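Local atomic coordinates of RavA (Legionella pneumophila str. Paris, PDB entry 6WO6), a protein that is an effector of a bacterial pathogen, of unassigned molecular activity, that probably acts inside the infected host cell. Residues Pro70-Asp73 and Phe77-Phe80. The protein carries 2 engineered substitutions. Sequence-based numbering, arbitrary orientation.
Sequences PQDD and FHSF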
loop_
_atom_site.group_PDB
_atom_site.type_symbol
_atom_site.label_atom_id
_atom_site.label_comp_id
_atom_site.label_asym_id
_atom_site.label_seq_id
_atom_site.Cartn_x
_atom_site.Cartn_y
_atom_site.Cartn_z
ATOM N N PRO A 70 -13.488 -7.873 -43.389
ATOM C CA PRO A 70 -14.891 -7.427 -43.330
ATOM C C PRO A 70 -15.845 -8.532 -42.916
ATOM O O PRO A 70 -16.798 -8.281 -42.167
ATOM C CB PRO A 70 -15.164 -6.934 -44.760
ATOM C CG PRO A 70 -14.107 -7.578 -45.604
ATOM C CD PRO A 70 -12.901 -7.672 -44.725
ATOM N N GLN A 71 -15.602 -9.762 -43.371
ATOM C CA GLN A 71 -16.415 -10.914 -43.000
ATOM C C GLN A 71 -16.226 -11.339 -41.546
ATOM O O GLN A 71 -16.873 -12.303 -41.117
ATOM C CB GLN A 71 -16.094 -12.085 -43.928
ATOM C CG GLN A 71 -14.609 -12.234 -44.209
ATOM C CD GLN A 71 -14.181 -13.680 -44.342
ATOM O OE1 GLN A 71 -15.009 -14.567 -44.542
ATOM N NE2 GLN A 71 -12.880 -13.926 -44.221
ATOM N N ASP A 72 -15.368 -10.664 -40.786
ATOM C CA ASP A 72 -15.149 -10.983 -39.374
ATOM C C ASP A 72 -16.285 -10.380 -38.561
ATOM O O ASP A 72 -16.255 -9.209 -38.177
ATOM C CB ASP A 72 -13.795 -10.465 -38.900
ATOM C CG ASP A 72 -12.715 -11.527 -38.933
ATOM O OD1 ASP A 72 -13.001 -12.684 -38.564
ATOM O OD2 ASP A 72 -11.573 -11.203 -39.325
ATOM N N ASP A 73 -17.307 -11.186 -38.298
ATOM C CA ASP A 73 -18.379 -10.802 -37.396
ATOM C C ASP A 73 -18.101 -11.367 -36.007
ATOM O O ASP A 73 -17.143 -12.111 -35.791
ATOM C CB ASP A 73 -19.736 -11.287 -37.917
ATOM C CG ASP A 73 -20.009 -12.742 -37.585
ATOM O OD1 ASP A 73 -19.097 -13.580 -37.747
ATOM O OD2 ASP A 73 -21.143 -13.047 -37.156
ATOM N N PHE A 77 -12.921 -16.431 -34.960
ATOM C CA PHE A 77 -11.849 -16.457 -33.971
ATOM C C PHE A 77 -11.319 -15.061 -33.675
ATOM O O PHE A 77 -10.845 -14.802 -32.560
ATOM C CB PHE A 77 -10.714 -17.362 -34.448
ATOM C CG PHE A 77 -9.569 -17.457 -33.482
ATOM C CD1 PHE A 77 -9.626 -18.327 -32.405
ATOM C CD2 PHE A 77 -8.433 -16.676 -33.648
ATOM C CE1 PHE A 77 -8.571 -18.417 -31.508
ATOM C CE2 PHE A 77 -7.376 -16.760 -32.754
ATOM C CZ PHE A 77 -7.446 -17.634 -31.683
ATOM N N HIS A 78 -11.379 -14.155 -34.654
ATOM C CA HIS A 78 -10.894 -12.796 -34.434
ATOM C C HIS A 78 -11.667 -12.107 -33.317
ATOM O O HIS A 78 -11.091 -11.333 -32.542
ATOM C CB HIS A 78 -10.987 -11.990 -35.729
ATOM C CG HIS A 78 -10.579 -10.558 -35.576
ATOM N ND1 HIS A 78 -11.455 -9.573 -35.169
ATOM C CD2 HIS A 78 -9.389 -9.944 -35.775
ATOM C CE1 HIS A 78 -10.822 -8.415 -35.125
ATOM N NE2 HIS A 78 -9.567 -8.612 -35.487
ATOM N N SER A 79 -12.971 -12.377 -33.215
ATOM C CA SER A 79 -13.771 -11.803 -32.138
ATOM C C SER A 79 -13.250 -12.244 -30.774
ATOM O O SER A 79 -13.045 -11.418 -29.871
ATOM C CB SER A 79 -15.236 -12.205 -32.316
ATOM O OG SER A 79 -16.045 -11.693 -31.273
ATOM N N PHE A 80 -13.027 -13.552 -30.609
ATOM C CA PHE A 80 -12.488 -14.071 -29.358
ATOM C C PHE A 80 -11.123 -13.467 -29.049
ATOM O O PHE A 80 -10.861 -13.052 -27.912
ATOM C CB PHE A 80 -12.389 -15.596 -29.421
ATOM C CG PHE A 80 -13.714 -16.297 -29.386
ATOM C CD1 PHE A 80 -14.429 -16.519 -30.552
ATOM C CD2 PHE A 80 -14.243 -16.745 -28.186
ATOM C CE1 PHE A 80 -15.652 -17.169 -30.523
ATOM C CE2 PHE A 80 -15.464 -17.395 -28.150
ATOM C CZ PHE A 80 -16.169 -17.609 -29.320
#
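Asp-72 lays its carboxylate against the CB of His-78 where the loop joining helix 54-66 to helix 77-92, in this all-helical protein, comes back on the first turn of the second helix. From CB, which points at that turn, the aspartate runs to CG, lying 3.7 Å from His-78 CB. One branch, OD1, meets that same carbon, with 3.5 Å between Asp-72 OD1 and His-78 CB, and is hydrogen-bonded to Thr-76 OG1, the residue just ahead of the helix. The other branch, Asp-72 OD2, lies 3.7 Å from His-78 CB and 3.9 Å from His-78 CG, oblique to the ring, and accepts a hydrogen bond from Met-69 N. Both bonds stay within the loop and fix the carboxylate where it lies against His-78. The two side chains cross at about a right angle, yet carboxylate and imidazole planes differ by only 23°. With chi1 at 177°, His-78 CG lies opposite the backbone N, and the ring's far end, NE2, makes a weak hydrogen bond with Ile-64 O of helix 54-66. Asp-72 OD2 and His-78 ND1 are 4.5 Å apart, not in contact. Farther along the loop, Asp-73 O bonds to Thr-76 OG1 and sits 4.0 Å from Ser-79 CB.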